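Local coordinates for protein fibrillarin-like rRNA/tRNA 2'-O-methyltransferase (Aeropyrum pernix, PDB 4DF3) that probably transfers the methyl group of S-adenosylmethionine to ribose 2'-hydroxyls of rRNA and tRNA, at sites chosen by a guide RNA, at residues Phe129-Asp134 with Arg142-Gly147; Asp149-Asp154 with Arg166-Phe171; Ala162-Asn167 with Gly176-Ala181. The protein carries 2 engineered substitutions. All blocks are in the same frame, centred on the assembly; numbering follows the deposited sequence.

Interaction 1: residues Phe129-Asp134 with Arg142-Gly147; sequences FPILGD and RHLVEG. With SAM (S-adenosylmethionine), chain C.
Ile-131, on the strand at the outer end of the central sheet, faces Leu-144 of the irregular segment 142-147, their CA atoms 7.9 Å apart, so that only side chains bridge the gap. Ile-131 carries its half of the contact on one methyl. Its CG1 branch lies opposite the carbonyl carbon (chi1 -61°) and is extended beyond (chi2 -176°), which pushes CD1 out toward the loop. There CD1 meets Val-145 CG2 at 3.3 Å, tighter than usual for two methyls, the two side chains meeting at a slant. The same CD1 lies 4.2 Å from CB of Leu-144, whose side chain runs past that of Ile-131 in the opposite direction. Tyr-141 also touches Ile-131, and Phe-171 of helix 160-171 packs on Val-145, so this apolar patch continues into the neighbouring helix.

Just past the strand, Gly-133 and Asp-134 border the adenine of the cofactor. Asp-134 OD1 accepts a hydrogen bond from the adenine amino group, N6 of S-adenosylmethionine, at 2.9 Å and a bent N-H...O angle of 144°, while Asp-134 OD2 is in a salt bridge with Arg-136. Gly-133 O lies 3.4 Å from C2 of the same adenine. An acidic residue just beyond a strand, reading the adenine amino group, is characteristic of the Rossmann-like methyltransferase cofactor site.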
loop_
_atom_site.group_PDB
_atom_site.type_symbol
_atom_site.label_atom_id
_atom_site.label_comp_id
_atom_site.label_asym_id
_atom_site.label_seq_id
_atom_site.Cartn_x
_atom_site.Cartn_y
_atom_site.Cartn_z
ATOM N N PHE A 129 -2.146 1.599 -13.482
ATOM C CA PHE A 129 -1.965 0.763 -14.699
ATOM C C PHE A 129 -2.157 -0.699 -14.325
ATOM O O PHE A 129 -1.218 -1.368 -13.819
ATOM C CB PHE A 129 -0.528 0.981 -15.258
ATOM C CG PHE A 129 -0.338 2.305 -15.974
ATOM C CD1 PHE A 129 -0.092 2.330 -17.357
ATOM C CD2 PHE A 129 -0.368 3.526 -15.278
ATOM C CE1 PHE A 129 0.117 3.592 -18.047
ATOM C CE2 PHE A 129 -0.203 4.784 -15.981
ATOM C CZ PHE A 129 0.037 4.781 -17.352
ATOM N N PRO A 130 -3.390 -1.226 -14.510
ATOM C CA PRO A 130 -3.639 -2.606 -14.090
ATOM C C PRO A 130 -2.982 -3.573 -15.107
ATOM O O PRO A 130 -2.920 -3.311 -16.345
ATOM C CB PRO A 130 -5.201 -2.722 -14.088
ATOM C CG PRO A 130 -5.683 -1.270 -14.177
ATOM C CD PRO A 130 -4.612 -0.601 -15.028
ATOM N N ILE A 131 -2.428 -4.642 -14.535
ATOM C CA ILE A 131 -1.814 -5.740 -15.249
ATOM C C ILE A 131 -2.514 -7.052 -14.799
ATOM O O ILE A 131 -2.481 -7.456 -13.586
ATOM C CB ILE A 131 -0.319 -5.762 -14.908
ATOM C CG1 ILE A 131 0.282 -4.444 -15.362
ATOM C CG2 ILE A 131 0.428 -6.929 -15.614
ATOM C CD1 ILE A 131 1.750 -4.408 -15.154
ATOM N N LEU A 132 -3.191 -7.712 -15.738
ATOM C CA LEU A 132 -3.785 -9.038 -15.421
ATOM C C LEU A 132 -2.724 -10.097 -15.506
ATOM O O LEU A 132 -2.274 -10.474 -16.585
ATOM C CB LEU A 132 -4.938 -9.366 -16.409
ATOM C CG LEU A 132 -5.690 -10.701 -16.200
ATOM C CD1 LEU A 132 -6.687 -10.651 -14.989
ATOM C CD2 LEU A 132 -6.326 -11.220 -17.543
ATOM N N GLY A 133 -2.273 -10.573 -14.382
ATOM C CA GLY A 133 -1.244 -11.577 -14.445
ATOM C C GLY A 133 -0.975 -12.117 -13.096
ATOM O O GLY A 133 -1.425 -11.540 -12.091
ATOM N N ASP A 134 -0.258 -13.234 -13.077
ATOM C CA ASP A 134 0.103 -13.879 -11.887
ATOM C C ASP A 134 1.467 -13.334 -11.469
ATOM O O ASP A 134 2.448 -13.451 -12.219
ATOM C CB ASP A 134 0.114 -15.385 -12.147
ATOM C CG ASP A 134 0.336 -16.200 -10.934
ATOM O OD1 ASP A 134 1.180 -15.816 -10.098
ATOM O OD2 ASP A 134 -0.277 -17.302 -10.833
ATOM N N ARG A 142 7.152 -8.322 -17.899
ATOM C CA ARG A 142 8.363 -7.507 -17.989
ATOM C C ARG A 142 8.241 -6.387 -19.030
ATOM O O ARG A 142 8.811 -5.286 -18.871
ATOM C CB ARG A 142 9.573 -8.386 -18.316
ATOM C CG ARG A 142 10.909 -7.716 -18.056
ATOM C CD ARG A 142 12.045 -8.635 -18.512
ATOM N NE ARG A 142 11.597 -9.290 -19.744
ATOM C CZ ARG A 142 12.170 -10.352 -20.291
ATOM N NH1 ARG A 142 13.236 -10.909 -19.701
ATOM N NH2 ARG A 142 11.640 -10.871 -21.400
ATOM N N HIS A 143 7.447 -6.604 -20.068
ATOM C CA HIS A 143 7.353 -5.606 -21.118
ATOM C C HIS A 143 6.388 -4.464 -20.755
ATOM O O HIS A 143 6.276 -3.457 -21.456
ATOM C CB HIS A 143 6.867 -6.274 -22.422
ATOM C CG HIS A 143 5.499 -6.855 -22.344
ATOM N ND1 HIS A 143 5.178 -7.920 -21.532
ATOM C CD2 HIS A 143 4.370 -6.560 -23.044
ATOM C CE1 HIS A 143 3.911 -8.255 -21.720
ATOM N NE2 HIS A 143 3.397 -7.456 -22.644
ATOM N N LEU A 144 5.680 -4.638 -19.660
ATOM C CA LEU A 144 4.637 -3.674 -19.277
ATOM C C LEU A 144 5.041 -2.829 -18.045
ATOM O O LEU A 144 4.359 -1.861 -17.672
ATOM C CB LEU A 144 3.318 -4.412 -19.034
ATOM C CG LEU A 144 2.707 -5.185 -20.214
ATOM C CD1 LEU A 144 1.578 -6.004 -19.669
ATOM C CD2 LEU A 144 2.196 -4.213 -21.285
ATOM N N VAL A 145 6.153 -3.192 -17.431
ATOM C CA VAL A 145 6.554 -2.587 -16.155
ATOM C C VAL A 145 7.962 -2.094 -16.242
ATOM O O VAL A 145 8.898 -2.886 -16.429
ATOM C CB VAL A 145 6.459 -3.556 -14.951
ATOM C CG1 VAL A 145 6.935 -2.851 -13.640
ATOM C CG2 VAL A 145 5.032 -4.029 -14.760
ATOM N N GLU A 146 8.123 -0.781 -16.092
ATOM C CA GLU A 146 9.431 -0.142 -16.039
ATOM C C GLU A 146 10.064 -0.307 -14.654
ATOM O O GLU A 146 9.467 -0.942 -13.764
ATOM C CB GLU A 146 9.260 1.387 -16.330
ATOM C CG GLU A 146 8.484 2.210 -15.227
ATOM C CD GLU A 146 8.251 3.653 -15.655
ATOM O OE1 GLU A 146 9.145 4.268 -16.302
ATOM O OE2 GLU A 146 7.156 4.172 -15.393
ATOM N N GLY A 147 11.268 0.236 -14.475
ATOM C CA GLY A 147 11.916 0.369 -13.172
ATOM C C GLY A 147 10.970 1.040 -12.174
ATOM O O GLY A 147 10.326 2.081 -12.462
HETATM N N SAM C . -3.729 -5.043 -1.462
HETATM C CA SAM C . -5.219 -4.995 -1.431
HETATM C C SAM C . -5.608 -3.770 -0.599
HETATM O O SAM C . -4.890 -3.384 0.347
HETATM O OXT SAM C . -6.637 -3.159 -0.870
HETATM C CB SAM C . -5.853 -6.274 -0.783
HETATM C CG SAM C . -5.234 -7.455 -1.511
HETATM S SD SAM C . -6.133 -9.027 -1.392
HETATM C CE SAM C . -5.503 -9.354 0.275
HETATM C "C5'" SAM C . -5.036 -10.140 -2.345
HETATM C "C4'" SAM C . -5.289 -10.107 -3.855
HETATM O "O4'" SAM C . -4.224 -10.686 -4.607
HETATM C "C3'" SAM C . -6.533 -10.827 -4.357
HETATM O "O3'" SAM C . -7.291 -9.827 -5.045
HETATM C "C2'" SAM C . -6.049 -12.015 -5.203
HETATM O "O2'" SAM C . -6.883 -12.262 -6.313
HETATM C "C1'" SAM C . -4.681 -11.539 -5.672
HETATM N N9 SAM C . -3.667 -12.601 -5.824
HETATM C C8 SAM C . -3.439 -13.758 -5.070
HETATM N N7 SAM C . -2.359 -14.432 -5.626
HETATM C C5 SAM C . -1.922 -13.745 -6.691
HETATM C C6 SAM C . -0.873 -13.961 -7.570
HETATM N N6 SAM C . -0.023 -15.059 -7.524
HETATM N N1 SAM C . -0.760 -12.949 -8.513
HETATM C C2 SAM C . -1.531 -11.814 -8.691
HETATM N N3 SAM C . -2.566 -11.623 -7.793
HETATM C C4 SAM C . -2.743 -12.591 -6.855
#

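Interaction 2: residues Asp149-Asp154 with Arg166-Phe171; sequences DGLYAD and RNARFF. With SAM (S-adenosylmethionine), chain C.
Leu-151 reaches helix 160-171 with an extended side chain: CG lies opposite the backbone N (chi1 -174°), and a second extended torsion (chi2 172°) carries CD1 to the helix. On the other side, the helix backbone sets Asn-167 CB toward the leucine, while chi1 (-79°), with CG opposite the carbonyl carbon, takes the amide elsewhere. Leu-151 CD1 therefore comes down on the helix backbone between two successive residues. It lies 3.8 Å from Ala-168 N. The beta-carbons Ala-168 CB and Asn-167 CB flank this approach, CD1 of Leu-151 being 4.1 Å from each. One methyl of the leucine's forked end thus covers a small patch of main chain and beta-carbons, with the nearest CA atoms, those of Leu-151 and Ala-168, 7.2 Å apart.

The amide of Asn-167 is used on other partners: OD1 pairs with the hydroxyl of Tyr-141 and ND2 donates to the carbonyl of Ala-135, two bonds that tie the helix to the loop carrying both residues. Ala-135 is itself a cofactor-binding residue. Further along segment 149-154, alternate residues point to the other face, where the ring of Tyr-152 has the amino N of S-adenosylmethionine near its edge.

At the end of the strand, Asp-154 faces the methionine part of the cofactor. Its OD1 accepts a weak hydrogen bond of 3.4 Å from the cofactor's amino N and is also in a salt bridge with Lys-61. Asp-154 O approaches C5' of the cofactor to 3.3 Å. The chemistry is divided along one strand: apolar carbon fastens Leu-151 to the helix, while a carboxylate at the strand's C-terminal end meets the charged cofactor.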
loop_
_atom_site.group_PDB
_atom_site.type_symbol
_atom_site.label_atom_id
_atom_site.label_comp_id
_atom_site.label_asym_id
_atom_site.label_seq_id
_atom_site.Cartn_x
_atom_site.Cartn_y
_atom_site.Cartn_z
ATOM N N ASP A 149 10.243 2.638 -8.154
ATOM C CA ASP A 149 10.807 3.195 -6.931
ATOM C C ASP A 149 10.490 2.342 -5.721
ATOM O O ASP A 149 11.234 2.376 -4.712
ATOM C CB ASP A 149 10.267 4.563 -6.721
ATOM C CG ASP A 149 10.696 5.507 -7.845
ATOM O OD1 ASP A 149 11.874 5.815 -7.874
ATOM O OD2 ASP A 149 9.878 5.860 -8.687
ATOM N N GLY A 150 9.381 1.599 -5.798
ATOM C CA GLY A 150 8.936 0.793 -4.645
ATOM C C GLY A 150 8.127 -0.426 -5.131
ATOM O O GLY A 150 7.592 -0.443 -6.273
ATOM N N LEU A 151 8.055 -1.396 -4.267
ATOM C CA LEU A 151 7.339 -2.669 -4.536
ATOM C C LEU A 151 6.500 -2.906 -3.293
ATOM O O LEU A 151 6.988 -2.943 -2.201
ATOM C CB LEU A 151 8.335 -3.798 -4.778
ATOM C CG LEU A 151 7.733 -5.139 -5.199
ATOM C CD1 LEU A 151 8.919 -6.044 -5.573
ATOM C CD2 LEU A 151 6.865 -5.809 -4.154
ATOM N N TYR A 152 5.174 -3.021 -3.495
ATOM C CA TYR A 152 4.275 -3.250 -2.420
ATOM C C TYR A 152 3.589 -4.600 -2.714
ATOM O O TYR A 152 3.086 -4.819 -3.832
ATOM C CB TYR A 152 3.205 -2.141 -2.445
ATOM C CG TYR A 152 2.232 -2.261 -1.261
ATOM C CD1 TYR A 152 2.476 -1.594 -0.057
ATOM C CD2 TYR A 152 1.051 -3.056 -1.375
ATOM C CE1 TYR A 152 1.552 -1.720 1.020
ATOM C CE2 TYR A 152 0.114 -3.187 -0.277
ATOM C CZ TYR A 152 0.431 -2.506 0.913
ATOM O OH TYR A 152 -0.462 -2.570 1.953
ATOM N N ALA A 153 3.562 -5.485 -1.717
ATOM C CA ALA A 153 3.105 -6.875 -1.971
ATOM C C ALA A 153 2.090 -7.252 -0.935
ATOM O O ALA A 153 2.379 -7.199 0.255
ATOM C CB ALA A 153 4.281 -7.866 -1.983
ATOM N N ASP A 154 0.914 -7.663 -1.396
ATOM C CA ASP A 154 -0.115 -8.201 -0.521
ATOM C C ASP A 154 -0.913 -9.242 -1.296
ATOM O O ASP A 154 -2.056 -8.993 -1.627
ATOM C CB ASP A 154 -1.036 -7.070 -0.034
ATOM C CG ASP A 154 -2.054 -7.543 1.041
ATOM O OD1 ASP A 154 -2.982 -6.760 1.350
ATOM O OD2 ASP A 154 -1.965 -8.712 1.524
ATOM N N ARG A 166 11.697 -12.223 -6.675
ATOM C CA ARG A 166 11.699 -12.433 -8.140
ATOM C C ARG A 166 11.294 -11.168 -8.872
ATOM O O ARG A 166 11.952 -10.726 -9.844
ATOM C CB ARG A 166 10.715 -13.539 -8.465
ATOM C CG ARG A 166 10.856 -14.100 -9.907
ATOM C CD ARG A 166 9.941 -15.260 -10.065
ATOM N NE ARG A 166 10.241 -16.322 -9.082
ATOM C CZ ARG A 166 9.317 -16.988 -8.404
ATOM N NH1 ARG A 166 8.023 -16.779 -8.607
ATOM N NH2 ARG A 166 9.699 -17.924 -7.534
ATOM N N ASN A 167 10.168 -10.579 -8.430
ATOM C CA ASN A 167 9.789 -9.283 -8.973
ATOM C C ASN A 167 10.849 -8.174 -8.708
ATOM O O ASN A 167 11.091 -7.310 -9.551
ATOM C CB ASN A 167 8.440 -8.879 -8.434
ATOM C CG ASN A 167 7.318 -9.578 -9.166
ATOM O OD1 ASN A 167 6.714 -8.988 -10.078
ATOM N ND2 ASN A 167 7.020 -10.856 -8.781
ATOM N N ALA A 168 11.428 -8.141 -7.528
ATOM C CA ALA A 168 12.383 -7.059 -7.242
ATOM C C ALA A 168 13.558 -7.169 -8.190
ATOM O O ALA A 168 14.096 -6.163 -8.636
ATOM C CB ALA A 168 12.910 -7.116 -5.766
ATOM N N ARG A 169 14.032 -8.404 -8.424
ATOM C CA ARG A 169 15.198 -8.583 -9.370
ATOM C C ARG A 169 14.943 -8.014 -10.754
ATOM O O ARG A 169 15.837 -7.376 -11.360
ATOM C CB ARG A 169 15.591 -10.080 -9.446
ATOM C CG ARG A 169 16.438 -10.463 -8.233
ATOM C CD ARG A 169 16.635 -11.956 -7.963
ATOM N NE ARG A 169 17.569 -12.110 -6.834
ATOM C CZ ARG A 169 17.786 -13.245 -6.145
ATOM N NH1 ARG A 169 17.124 -14.372 -6.436
ATOM N NH2 ARG A 169 18.674 -13.248 -5.136
ATOM N N PHE A 170 13.714 -8.191 -11.254
ATOM C CA PHE A 170 13.328 -7.648 -12.535
ATOM C C PHE A 170 13.128 -6.137 -12.546
ATOM O O PHE A 170 13.504 -5.484 -13.518
ATOM C CB PHE A 170 12.035 -8.281 -13.021
ATOM C CG PHE A 170 12.228 -9.587 -13.697
ATOM C CD1 PHE A 170 12.628 -9.633 -15.035
ATOM C CD2 PHE A 170 11.970 -10.758 -13.016
ATOM C CE1 PHE A 170 12.815 -10.873 -15.680
ATOM C CE2 PHE A 170 12.153 -12.023 -13.660
ATOM C CZ PHE A 170 12.551 -12.067 -14.973
ATOM N N PHE A 171 12.586 -5.567 -11.479
ATOM C CA PHE A 171 12.003 -4.206 -11.582
ATOM C C PHE A 171 12.460 -3.149 -10.566
ATOM O O PHE A 171 12.237 -1.995 -10.807
ATOM C CB PHE A 171 10.456 -4.284 -11.442
ATOM C CG PHE A 171 9.803 -5.193 -12.476
ATOM C CD1 PHE A 171 9.966 -4.940 -13.834
ATOM C CD2 PHE A 171 9.157 -6.372 -12.077
ATOM C CE1 PHE A 171 9.369 -5.848 -14.803
ATOM C CE2 PHE A 171 8.545 -7.257 -12.984
ATOM C CZ PHE A 171 8.652 -6.989 -14.386
HETATM N N SAM C . -3.729 -5.043 -1.462
HETATM C CA SAM C . -5.219 -4.995 -1.431
HETATM C C SAM C . -5.608 -3.770 -0.599
HETATM O O SAM C . -4.890 -3.384 0.347
HETATM O OXT SAM C . -6.637 -3.159 -0.870
HETATM C CB SAM C . -5.853 -6.274 -0.783
HETATM C CG SAM C . -5.234 -7.455 -1.511
HETATM S SD SAM C . -6.133 -9.027 -1.392
HETATM C CE SAM C . -5.503 -9.354 0.275
HETATM C "C5'" SAM C . -5.036 -10.140 -2.345
HETATM C "C4'" SAM C . -5.289 -10.107 -3.855
HETATM O "O4'" SAM C . -4.224 -10.686 -4.607
HETATM C "C3'" SAM C . -6.533 -10.827 -4.357
HETATM O "O3'" SAM C . -7.291 -9.827 -5.045
HETATM C "C2'" SAM C . -6.049 -12.015 -5.203
HETATM O "O2'" SAM C . -6.883 -12.262 -6.313
HETATM C "C1'" SAM C . -4.681 -11.539 -5.672
HETATM N N9 SAM C . -3.667 -12.601 -5.824
HETATM C C8 SAM C . -3.439 -13.758 -5.070
HETATM N N7 SAM C . -2.359 -14.432 -5.626
HETATM C C5 SAM C . -1.922 -13.745 -6.691
HETATM C C6 SAM C . -0.873 -13.961 -7.570
HETATM N N6 SAM C . -0.023 -15.059 -7.524
HETATM N N1 SAM C . -0.760 -12.949 -8.513
HETATM C C2 SAM C . -1.531 -11.814 -8.691
HETATM N N3 SAM C . -2.566 -11.623 -7.793
HETATM C C4 SAM C . -2.743 -12.591 -6.855
#

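Interaction 3: residues Ala162-Asn167 with Gly176-Ala181; sequences AIVVRN and GYMLMA
Val-164 spreads its two methyls over two residues of strand 176-183 that point to the same face of the sheet. CG1 meets Met-178 CG at 3.4 Å, closer than carbons usually pack, and lies 3.7 Å from the sulfur, Met-178 SD. CG2 touches Met-180 SD, also at 3.7 Å. The valine side chain slants across both methionines, which differ in shape. Met-178 is bent at its second and third torsions (chi2 -68°), laying its sulfur beside CG1, whereas Met-180 stays extended through chi2 (179°) and brings its sulfur out to CG2.

In the next shell, Ala-153 of the adjacent strand touches both Val-164 and Met-180, while on strand 224-229 Ala-229 touches Met-178 and Ile-227 touches Met-180. Gln-160 NE2, at the start of the helix, is hydrogen-bonded to Ala-181 O. Within the helix, Ile-163 O takes two donors from opposite faces of its carbonyl plane: Asn-167 N and, at 2.9 Å with an N-H...O angle of 167°, Asn-167 ND2.

Between segments 162-167 and 176-181 the touching atoms are buried carbon and thioether sulfur, a close-fitting apolar seam whose cohesion comes from dispersion and exclusion of water.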
loop_
_atom_site.group_PDB
_atom_site.type_symbol
_atom_site.label_atom_id
_atom_site.label_comp_id
_atom_site.label_asym_id
_atom_site.label_seq_id
_atom_site.Cartn_x
_atom_site.Cartn_y
_atom_site.Cartn_z
ATOM N N ALA A 162 9.475 -15.158 -1.805
ATOM C CA ALA A 162 10.066 -15.599 -3.099
ATOM C C ALA A 162 9.467 -14.847 -4.279
ATOM O O ALA A 162 10.204 -14.487 -5.184
ATOM C CB ALA A 162 9.882 -17.145 -3.292
ATOM N N ILE A 163 8.160 -14.591 -4.235
ATOM C CA ILE A 163 7.489 -13.827 -5.327
ATOM C C ILE A 163 8.047 -12.401 -5.309
ATOM O O ILE A 163 8.363 -11.808 -6.386
ATOM C CB ILE A 163 5.967 -13.798 -5.125
ATOM C CG1 ILE A 163 5.428 -15.230 -5.204
ATOM C CG2 ILE A 163 5.254 -12.758 -6.106
ATOM C CD1 ILE A 163 3.964 -15.320 -4.873
ATOM N N VAL A 164 8.116 -11.831 -4.089
ATOM C CA VAL A 164 8.726 -10.486 -3.944
ATOM C C VAL A 164 10.126 -10.405 -4.503
ATOM O O VAL A 164 10.427 -9.446 -5.279
ATOM C CB VAL A 164 8.686 -9.995 -2.499
ATOM C CG1 VAL A 164 9.563 -8.726 -2.267
ATOM C CG2 VAL A 164 7.160 -9.739 -2.098
ATOM N N VAL A 165 10.995 -11.367 -4.110
ATOM C CA VAL A 165 12.400 -11.285 -4.562
ATOM C C VAL A 165 12.500 -11.340 -6.078
ATOM O O VAL A 165 13.297 -10.626 -6.703
ATOM C CB VAL A 165 13.225 -12.374 -3.834
ATOM C CG1 VAL A 165 14.557 -12.601 -4.494
ATOM C CG2 VAL A 165 13.377 -11.942 -2.340
ATOM N N ARG A 166 11.697 -12.223 -6.675
ATOM C CA ARG A 166 11.699 -12.433 -8.140
ATOM C C ARG A 166 11.294 -11.168 -8.872
ATOM O O ARG A 166 11.952 -10.726 -9.844
ATOM C CB ARG A 166 10.715 -13.539 -8.465
ATOM C CG ARG A 166 10.856 -14.100 -9.907
ATOM C CD ARG A 166 9.941 -15.260 -10.065
ATOM N NE ARG A 166 10.241 -16.322 -9.082
ATOM C CZ ARG A 166 9.317 -16.988 -8.404
ATOM N NH1 ARG A 166 8.023 -16.779 -8.607
ATOM N NH2 ARG A 166 9.699 -17.924 -7.534
ATOM N N ASN A 167 10.168 -10.579 -8.430
ATOM C CA ASN A 167 9.789 -9.283 -8.973
ATOM C C ASN A 167 10.849 -8.174 -8.708
ATOM O O ASN A 167 11.091 -7.310 -9.551
ATOM C CB ASN A 167 8.440 -8.879 -8.434
ATOM C CG ASN A 167 7.318 -9.578 -9.166
ATOM O OD1 ASN A 167 6.714 -8.988 -10.078
ATOM N ND2 ASN A 167 7.020 -10.856 -8.781
ATOM N N GLY A 176 15.328 1.020 -3.889
ATOM C CA GLY A 176 13.868 1.036 -3.883
ATOM C C GLY A 176 13.331 0.401 -2.596
ATOM O O GLY A 176 13.979 -0.462 -2.034
ATOM N N TYR A 177 12.162 0.829 -2.153
ATOM C CA TYR A 177 11.569 0.253 -0.955
ATOM C C TYR A 177 10.687 -0.948 -1.264
ATOM O O TYR A 177 10.135 -1.075 -2.355
ATOM C CB TYR A 177 10.736 1.313 -0.258
ATOM C CG TYR A 177 9.656 2.025 -1.064
ATOM C CD1 TYR A 177 8.350 1.507 -1.140
ATOM C CD2 TYR A 177 9.958 3.247 -1.806
ATOM C CE1 TYR A 177 7.346 2.154 -1.835
ATOM C CE2 TYR A 177 8.933 3.903 -2.526
ATOM C CZ TYR A 177 7.642 3.338 -2.558
ATOM O OH TYR A 177 6.620 3.987 -3.239
ATOM N N MET A 178 10.535 -1.823 -0.283
ATOM C CA MET A 178 9.683 -3.007 -0.439
ATOM C C MET A 178 8.829 -3.072 0.793
ATOM O O MET A 178 9.353 -3.065 1.942
ATOM C CB MET A 178 10.604 -4.275 -0.492
ATOM C CG MET A 178 9.927 -5.609 -0.920
ATOM S SD MET A 178 8.753 -6.195 0.306
ATOM C CE MET A 178 9.827 -6.495 1.652
ATOM N N LEU A 179 7.508 -3.017 0.600
ATOM C CA LEU A 179 6.579 -3.179 1.707
ATOM C C LEU A 179 5.823 -4.455 1.425
ATOM O O LEU A 179 5.261 -4.654 0.334
ATOM C CB LEU A 179 5.595 -2.009 1.734
ATOM C CG LEU A 179 6.208 -0.672 2.201
ATOM C CD1 LEU A 179 5.260 0.492 1.720
ATOM C CD2 LEU A 179 6.367 -0.658 3.761
ATOM N N MET A 180 5.822 -5.328 2.417
ATOM C CA MET A 180 5.175 -6.686 2.265
ATOM C C MET A 180 4.226 -6.970 3.474
ATOM O O MET A 180 4.641 -6.907 4.632
ATOM C CB MET A 180 6.187 -7.849 2.098
ATOM C CG MET A 180 5.444 -9.149 1.707
ATOM S SD MET A 180 6.656 -10.492 1.501
ATOM C CE MET A 180 6.921 -11.132 3.126
ATOM N N ALA A 181 2.945 -7.143 3.194
ATOM C CA ALA A 181 2.016 -7.637 4.220
ATOM C C ALA A 181 2.221 -9.144 4.384
ATOM O O ALA A 181 2.066 -9.918 3.433
ATOM C CB ALA A 181 0.575 -7.368 3.775
#

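Overall arrangement
Along the chain, interaction 1 closes before interaction 2 opens, and interactions 2 and 3 share Arg-166 and Asn-167 of helix 160-171. All three reach the same mixed seven-stranded sheet. Interaction 1 sits on its outermost strand 128-132, whereas the other two use the adjacent parallel strands 148-153 and 176-183, joined by helix 160-171 in a beta-alpha-beta crossover. The centres of interactions 2 and 3 lie 5 Å apart, and those of interactions 1 and 2 lie 11 Å apart, bridged by Phe-171 against Arg-142 and Val-145. Interactions 1 and 2 both touch S-adenosylmethionine, at its adenine and methionine ends respectively, so the helix-covered sheet presents its strand ends to the cofactor.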